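Local structure of uncharacterized protein (Sulfolobus solfataricus P2, 2QS7) at residues Q89-A94 with A120-D125; I27-A32 with V39-T44. The protein is of unknown function but belongs to the DsrE/DsrF-like family and is a putative oxidoreductase. All blocks are in the same frame, centred on the assembly; numbering follows the deposited sequence.

Contact 1 (Q89-A94 with A120-D125); sequences QLVQQA and AEFVDD
F122 holds its CG between the backbone N and the carbonyl carbon (chi1 82°), and this directs the ring toward V91 and Q92 on helix 87-97. Q92 meets it with a bent chain. Its CG stands anti to the backbone N, and the turn at chi2 (50°) swings the amide nitrogen over to F122. The Q92 NE2 atom ends 3.3 Å from F122 CB and 4.0 Å from F122 CD2. It lies in the plane of the ring, at the edge near CB, and not over a face. The amide and ring planes are turned 42° apart, and the two side chains slide past each other in opposite directions. No hydrogen bond spans the two segments, so this is a van der Waals contact of an amide with a phenyl group.

V91 supplies the apolar half. Its CG1 comes obliquely to the same flank of the ring, further from CB, 3.8 Å from F122 CE2, and the two side chains cross at about a right angle. F122 itself sits within a type I beta turn, A120 to V123, closed by V123 N on A120 O at 3.2 Å. The buried surface is small, 130 Å², and Q92 is partly exposed.

K95, also on helix 87-97, adds a polar tie: its NZ binds F122 O and makes a salt bridge to D124 OD1. The F122 side chain also packs on I51. The contact thus fastens helix 87-97 to the loop that enters strand 125-127, while D124 OD2 bonds V102 N on the adjacent strand 99-105.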
ATOM      1  N   GLN A  89      -5.761  -6.489  19.787  1.00 55.72           N
ATOM      2  CA  GLN A  89      -5.146  -7.040  20.981  1.00 54.85           C
ATOM      3  C   GLN A  89      -3.645  -7.066  20.797  1.00 54.18           C
ATOM      4  O   GLN A  89      -2.904  -6.779  21.716  1.00 53.27           O
ATOM      5  CB  GLN A  89      -5.659  -8.445  21.256  1.00 55.47           C
ATOM      6  CG  GLN A  89      -7.152  -8.463  21.569  1.00 57.60           C
ATOM      7  CD  GLN A  89      -7.701  -9.857  21.774  1.00 59.70           C
ATOM      8  OE1 GLN A  89      -7.200 -10.845  21.222  1.00 64.66           O
ATOM      9  NE2 GLN A  89      -8.747  -9.943  22.572  1.00 59.84           N
ATOM     10  N   LEU A  90      -3.193  -7.389  19.589  1.00 53.64           N
ATOM     11  CA  LEU A  90      -1.769  -7.362  19.283  1.00 53.58           C
ATOM     12  C   LEU A  90      -1.224  -5.946  19.431  1.00 54.30           C
ATOM     13  O   LEU A  90      -0.109  -5.753  19.938  1.00 53.64           O
ATOM     14  CB  LEU A  90      -1.479  -7.915  17.880  1.00 52.27           C
ATOM     15  CG  LEU A  90      -1.696  -9.411  17.608  1.00 55.75           C
ATOM     16  CD1 LEU A  90      -1.522  -9.706  16.122  1.00 51.83           C
ATOM     17  CD2 LEU A  90      -0.782 -10.308  18.441  1.00 51.03           C
ATOM     18  N   VAL A  91      -1.994  -4.949  19.012  1.00 53.80           N
ATOM     19  CA  VAL A  91      -1.532  -3.564  19.149  1.00 52.26           C
ATOM     20  C   VAL A  91      -1.462  -3.154  20.638  1.00 53.59           C
ATOM     21  O   VAL A  91      -0.424  -2.623  21.106  1.00 53.91           O
ATOM     22  CB  VAL A  91      -2.372  -2.588  18.322  1.00 52.43           C
ATOM     23  CG1 VAL A  91      -1.910  -1.146  18.571  1.00 51.79           C
ATOM     24  CG2 VAL A  91      -2.237  -2.962  16.845  1.00 47.73           C
ATOM     25  N   GLN A  92      -2.514  -3.454  21.392  1.00 54.36           N
ATOM     26  CA  GLN A  92      -2.547  -3.085  22.787  1.00 54.81           C
ATOM     27  C   GLN A  92      -1.443  -3.785  23.564  1.00 55.03           C
ATOM     28  O   GLN A  92      -0.808  -3.175  24.424  1.00 55.58           O
ATOM     29  CB  GLN A  92      -3.936  -3.352  23.409  1.00 55.81           C
ATOM     30  CG  GLN A  92      -4.036  -3.045  24.905  1.00 60.11           C
ATOM     31  CD  GLN A  92      -3.503  -1.659  25.318  1.00 74.58           C
ATOM     32  OE1 GLN A  92      -2.640  -1.556  26.206  1.00 81.23           O
ATOM     33  NE2 GLN A  92      -3.987  -0.602  24.664  1.00 72.46           N
ATOM     34  N   GLN A  93      -1.210  -5.060  23.275  1.00 55.48           N
ATOM     35  CA  GLN A  93      -0.139  -5.803  23.956  1.00 56.48           C
ATOM     36  C   GLN A  93       1.203  -5.189  23.589  1.00 56.26           C
ATOM     37  O   GLN A  93       2.092  -5.099  24.424  1.00 56.84           O
ATOM     38  CB  GLN A  93      -0.143  -7.289  23.586  1.00 56.99           C
ATOM     39  N   ALA A  94       1.346  -4.761  22.337  1.00 54.95           N
ATOM     40  CA  ALA A  94       2.596  -4.138  21.891  1.00 54.63           C
ATOM     41  C   ALA A  94       2.850  -2.856  22.679  1.00 54.59           C
ATOM     42  O   ALA A  94       3.986  -2.598  23.062  1.00 54.37           O
ATOM     43  CB  ALA A  94       2.580  -3.863  20.411  1.00 51.44           C
ATOM     44  N   ALA A 120     -11.448   4.345  20.346  1.00 57.73           N
ATOM     45  CA  ALA A 120     -10.962   3.398  21.354  1.00 57.21           C
ATOM     46  C   ALA A 120     -10.005   4.124  22.319  1.00 58.18           C
ATOM     47  O   ALA A 120      -9.310   5.093  21.946  1.00 57.44           O
ATOM     48  CB  ALA A 120     -10.252   2.218  20.693  1.00 59.61           C
ATOM     49  N   GLU A 121      -9.962   3.626  23.551  1.00 57.66           N
ATOM     50  CA  GLU A 121      -9.169   4.227  24.622  1.00 58.80           C
ATOM     51  C   GLU A 121      -7.680   4.249  24.319  1.00 57.82           C
ATOM     52  O   GLU A 121      -6.967   5.132  24.782  1.00 57.54           O
ATOM     53  CB  GLU A 121      -9.370   3.456  25.935  1.00 60.45           C
ATOM     54  CG  GLU A 121     -10.827   3.412  26.427  1.00 74.82           C
ATOM     55  CD  GLU A 121     -11.397   4.784  26.809  1.00 88.54           C
ATOM     56  OE1 GLU A 121     -10.592   5.722  27.040  1.00 95.48           O
ATOM     57  OE2 GLU A 121     -12.648   4.910  26.903  1.00 91.61           O
ATOM     58  N   PHE A 122      -7.233   3.286  23.527  1.00 56.67           N
ATOM     59  CA  PHE A 122      -5.830   3.153  23.240  1.00 58.71           C
ATOM     60  C   PHE A 122      -5.291   4.178  22.242  1.00 55.41           C
ATOM     61  O   PHE A 122      -4.128   4.142  21.914  1.00 54.46           O
ATOM     62  CB  PHE A 122      -5.507   1.694  22.873  1.00 63.04           C
ATOM     63  CG  PHE A 122      -5.789   1.301  21.442  1.00 67.50           C
ATOM     64  CD1 PHE A 122      -6.670   1.991  20.634  1.00 75.80           C
ATOM     65  CD2 PHE A 122      -5.229   0.135  20.945  1.00 73.42           C
ATOM     66  CE1 PHE A 122      -6.903   1.575  19.329  1.00 74.62           C
ATOM     67  CE2 PHE A 122      -5.481  -0.285  19.641  1.00 76.02           C
ATOM     68  CZ  PHE A 122      -6.318   0.439  18.842  1.00 70.39           C
ATOM     69  N   VAL A 123      -6.147   5.071  21.745  1.00 54.22           N
ATOM     70  CA  VAL A 123      -5.690   6.138  20.855  1.00 53.19           C
ATOM     71  C   VAL A 123      -5.019   7.171  21.739  1.00 53.81           C
ATOM     72  O   VAL A 123      -5.593   7.635  22.723  1.00 52.24           O
ATOM     73  CB  VAL A 123      -6.842   6.785  20.089  1.00 53.97           C
ATOM     74  CG1 VAL A 123      -6.382   8.056  19.349  1.00 49.31           C
ATOM     75  CG2 VAL A 123      -7.492   5.746  19.147  1.00 54.43           C
ATOM     76  N   ASP A 124      -3.796   7.511  21.397  1.00 53.04           N
ATOM     77  CA  ASP A 124      -3.008   8.462  22.153  1.00 54.22           C
ATOM     78  C   ASP A 124      -3.305   9.902  21.771  1.00 54.10           C
ATOM     79  O   ASP A 124      -3.319  10.771  22.615  1.00 52.76           O
ATOM     80  CB  ASP A 124      -1.513   8.141  21.952  1.00 55.23           C
ATOM     81  CG  ASP A 124      -1.168   6.782  22.513  1.00 57.62           C
ATOM     82  OD1 ASP A 124      -1.410   6.602  23.722  1.00 62.06           O
ATOM     83  OD2 ASP A 124      -0.722   5.881  21.771  1.00 58.03           O
ATOM     84  N   ASP A 125      -3.542  10.181  20.503  1.00 54.69           N
ATOM     85  CA  ASP A 125      -3.795  11.550  20.112  1.00 55.19           C
ATOM     86  C   ASP A 125      -4.435  11.622  18.742  1.00 54.14           C
ATOM     87  O   ASP A 125      -4.401  10.667  17.991  1.00 53.74           O
ATOM     88  CB  ASP A 125      -2.478  12.344  20.091  1.00 58.16           C
ATOM     89  CG  ASP A 125      -2.688  13.844  20.299  1.00 66.26           C
ATOM     90  OD1 ASP A 125      -3.866  14.321  20.332  1.00 73.71           O
ATOM     91  OD2 ASP A 125      -1.667  14.555  20.444  1.00 77.60           O
TER

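Contact 2 (I27-A32 with V39-T44); sequences ILTSGA and VNLFFT
Helix 27-32 runs nearly antiparallel to strand 39-43, at 161°, with the two axes 9.4 Å apart at closest approach. This is the second half of a beta-alpha-beta unit, strand 9-14, helix 19-34, strand 38-43, in a parallel sheet. T29 meets both V39 and L41, and A32 meets V39. V39 and L41 point at the helix from the same side of the strand. V39 turns two methyls to the helix. Its CG2 packs on A32 CB at 3.8 Å, and its CG1 lies 4.0 Å from T29 CG2, the side chains crossing at a slant. With V39 cut back to an alanine, A32 CB and T29 CG2 would probably lose their methyl partners and a gap would open between helix and strand. All four touching residues are buried. The second subunit also packs on this helix, its L133 on A32 and its V129 on L28. T29 and L41 reach toward each other tip to tip. The T29 hydroxyl is buried but satisfied, since OG1 bonds V25 O one turn earlier in the helix. That same OG1 rests against both L41 methyls, 3.5 Å from L41 CD2 and 3.7 Å from L41 CD1.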
ATOM      1  N   ILE A  27       0.424  -7.699  13.400  1.00 50.26           N
ATOM      2  CA  ILE A  27       1.599  -8.560  13.391  1.00 52.58           C
ATOM      3  C   ILE A  27       2.864  -7.718  13.236  1.00 51.32           C
ATOM      4  O   ILE A  27       3.854  -7.953  13.903  1.00 53.62           O
ATOM      5  CB  ILE A  27       1.490  -9.643  12.271  1.00 52.67           C
ATOM      6  CG1 ILE A  27       0.349 -10.619  12.578  1.00 52.35           C
ATOM      7  CG2 ILE A  27       2.800 -10.404  12.126  1.00 51.05           C
ATOM      8  CD1 ILE A  27      -0.054 -11.433  11.391  1.00 52.41           C
ATOM      9  N   LEU A  28       2.836  -6.739  12.354  1.00 51.34           N
ATOM     10  CA  LEU A  28       3.989  -5.842  12.215  1.00 52.62           C
ATOM     11  C   LEU A  28       4.241  -5.097  13.513  1.00 50.93           C
ATOM     12  O   LEU A  28       5.369  -4.959  13.951  1.00 50.84           O
ATOM     13  CB  LEU A  28       3.743  -4.814  11.126  1.00 52.48           C
ATOM     14  CG  LEU A  28       4.001  -5.268   9.708  1.00 57.75           C
ATOM     15  CD1 LEU A  28       3.176  -4.425   8.755  1.00 59.57           C
ATOM     16  CD2 LEU A  28       5.506  -5.164   9.410  1.00 58.07           C
ATOM     17  N   THR A  29       3.173  -4.558  14.101  1.00 50.98           N
ATOM     18  CA  THR A  29       3.327  -3.774  15.316  1.00 49.32           C
ATOM     19  C   THR A  29       3.908  -4.605  16.434  1.00 50.02           C
ATOM     20  O   THR A  29       4.829  -4.189  17.113  1.00 50.90           O
ATOM     21  CB  THR A  29       1.995  -3.186  15.751  1.00 52.78           C
ATOM     22  OG1 THR A  29       1.519  -2.340  14.697  1.00 50.48           O
ATOM     23  CG2 THR A  29       2.156  -2.374  17.026  1.00 45.70           C
ATOM     24  N   SER A  30       3.354  -5.804  16.598  1.00 50.88           N
ATOM     25  CA  SER A  30       3.730  -6.716  17.666  1.00 51.03           C
ATOM     26  C   SER A  30       5.169  -7.171  17.510  1.00 50.53           C
ATOM     27  O   SER A  30       5.954  -7.143  18.457  1.00 50.29           O
ATOM     28  CB  SER A  30       2.801  -7.930  17.624  1.00 52.42           C
ATOM     29  OG  SER A  30       2.919  -8.717  18.793  1.00 57.87           O
ATOM     30  N   GLY A  31       5.507  -7.573  16.291  1.00 51.03           N
ATOM     31  CA  GLY A  31       6.865  -8.049  15.983  1.00 50.40           C
ATOM     32  C   GLY A  31       7.899  -6.953  16.103  1.00 50.81           C
ATOM     33  O   GLY A  31       8.919  -7.151  16.699  1.00 52.32           O
ATOM     34  N   ALA A  32       7.612  -5.773  15.565  1.00 51.38           N
ATOM     35  CA  ALA A  32       8.552  -4.656  15.651  1.00 49.24           C
ATOM     36  C   ALA A  32       8.763  -4.208  17.097  1.00 50.16           C
ATOM     37  O   ALA A  32       9.914  -3.994  17.513  1.00 50.18           O
ATOM     38  CB  ALA A  32       8.048  -3.489  14.731  1.00 48.11           C
ATOM     39  N   VAL A  39       7.147   2.222  17.357  1.00 49.93           N
ATOM     40  CA  VAL A  39       6.149   2.049  16.330  1.00 49.72           C
ATOM     41  C   VAL A  39       5.105   3.151  16.450  1.00 51.99           C
ATOM     42  O   VAL A  39       4.596   3.406  17.535  1.00 50.54           O
ATOM     43  CB  VAL A  39       5.448   0.646  16.409  1.00 51.50           C
ATOM     44  CG1 VAL A  39       4.458   0.484  15.317  1.00 44.53           C
ATOM     45  CG2 VAL A  39       6.479  -0.481  16.341  1.00 43.90           C
ATOM     46  N   ASN A  40       4.799   3.782  15.316  1.00 51.14           N
ATOM     47  CA  ASN A  40       3.793   4.817  15.253  1.00 49.98           C
ATOM     48  C   ASN A  40       2.725   4.355  14.291  1.00 50.28           C
ATOM     49  O   ASN A  40       3.024   4.002  13.164  1.00 50.67           O
ATOM     50  CB  ASN A  40       4.383   6.147  14.754  1.00 47.87           C
ATOM     51  CG  ASN A  40       5.516   6.609  15.572  1.00 48.44           C
ATOM     52  OD1 ASN A  40       5.361   6.893  16.759  1.00 50.24           O
ATOM     53  ND2 ASN A  40       6.677   6.715  14.943  1.00 49.25           N
ATOM     54  N   LEU A  41       1.476   4.355  14.741  1.00 50.12           N
ATOM     55  CA  LEU A  41       0.361   3.997  13.864  1.00 50.62           C
ATOM     56  C   LEU A  41      -0.523   5.208  13.678  1.00 51.60           C
ATOM     57  O   LEU A  41      -0.883   5.883  14.646  1.00 53.47           O
ATOM     58  CB  LEU A  41      -0.455   2.862  14.466  1.00 50.02           C
ATOM     59  CG  LEU A  41       0.311   1.569  14.798  1.00 51.44           C
ATOM     60  CD1 LEU A  41      -0.640   0.575  15.534  1.00 52.46           C
ATOM     61  CD2 LEU A  41       0.903   0.937  13.570  1.00 48.99           C
ATOM     62  N   PHE A  42      -0.880   5.465  12.428  1.00 52.41           N
ATOM     63  CA  PHE A  42      -1.773   6.565  12.084  0.50 53.10           C
ATOM     64  C   PHE A  42      -3.004   6.014  11.376  1.00 53.17           C
ATOM     65  O   PHE A  42      -2.936   5.577  10.218  1.00 53.29           O
ATOM     66  CB  PHE A  42      -1.077   7.564  11.183  0.50 50.14           C
ATOM     67  CG  PHE A  42      -1.914   8.769  10.873  0.50 53.69           C
ATOM     68  CD1 PHE A  42      -2.239   9.668  11.859  0.50 48.87           C
ATOM     69  CD2 PHE A  42      -2.376   9.011   9.592  0.50 55.92           C
ATOM     70  CE1 PHE A  42      -2.995  10.779  11.555  0.50 50.96           C
ATOM     71  CE2 PHE A  42      -3.111  10.116   9.310  0.50 46.03           C
ATOM     72  CZ  PHE A  42      -3.419  10.985  10.273  0.50 43.49           C
ATOM     73  N   PHE A  43      -4.144   6.023  12.075  1.00 52.80           N
ATOM     74  CA  PHE A  43      -5.370   5.488  11.518  1.00 52.14           C
ATOM     75  C   PHE A  43      -6.130   6.553  10.785  1.00 53.74           C
ATOM     76  O   PHE A  43      -6.479   7.576  11.356  1.00 54.58           O
ATOM     77  CB  PHE A  43      -6.234   4.860  12.589  1.00 52.05           C
ATOM     78  CG  PHE A  43      -5.662   3.607  13.146  1.00 52.21           C
ATOM     79  CD1 PHE A  43      -4.672   3.664  14.110  1.00 48.86           C
ATOM     80  CD2 PHE A  43      -6.116   2.364  12.726  1.00 51.93           C
ATOM     81  CE1 PHE A  43      -4.128   2.506  14.652  1.00 52.75           C
ATOM     82  CE2 PHE A  43      -5.563   1.184  13.265  1.00 55.33           C
ATOM     83  CZ  PHE A  43      -4.553   1.272  14.231  1.00 51.64           C
ATOM     84  N   THR A  44      -6.408   6.289   9.520  1.00 54.03           N
ATOM     85  CA  THR A  44      -7.059   7.242   8.657  1.00 53.03           C
ATOM     86  C   THR A  44      -8.085   6.524   7.788  1.00 52.93           C
ATOM     87  O   THR A  44      -8.049   5.310   7.636  1.00 52.59           O
ATOM     88  CB  THR A  44      -5.999   7.987   7.816  1.00 55.46           C
ATOM     89  OG1 THR A  44      -6.613   9.104   7.174  1.00 54.67           O
ATOM     90  CG2 THR A  44      -5.336   7.061   6.762  1.00 51.38           C
TER

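In the fold
The two contacts follow one another along the chain, contact 2 closing before contact 1 opens, and their centres lie about 10 Å apart. Helix 87-97 joins them. V91 CG1, which contact 1 sets against a ring, is also 3.7 Å from L41 CD1 of contact 2. A94 CB packs on T29 CG2 at the same distance, 3.7 Å. L90 reaches helix 19-34 as well, its CD2 lying 4.0 Å from S30 OG. The two helices therefore pack side by side on the sheet. Contact 2 is buried and reached by the second subunit; contact 1 is partly buried and no other chain touches it.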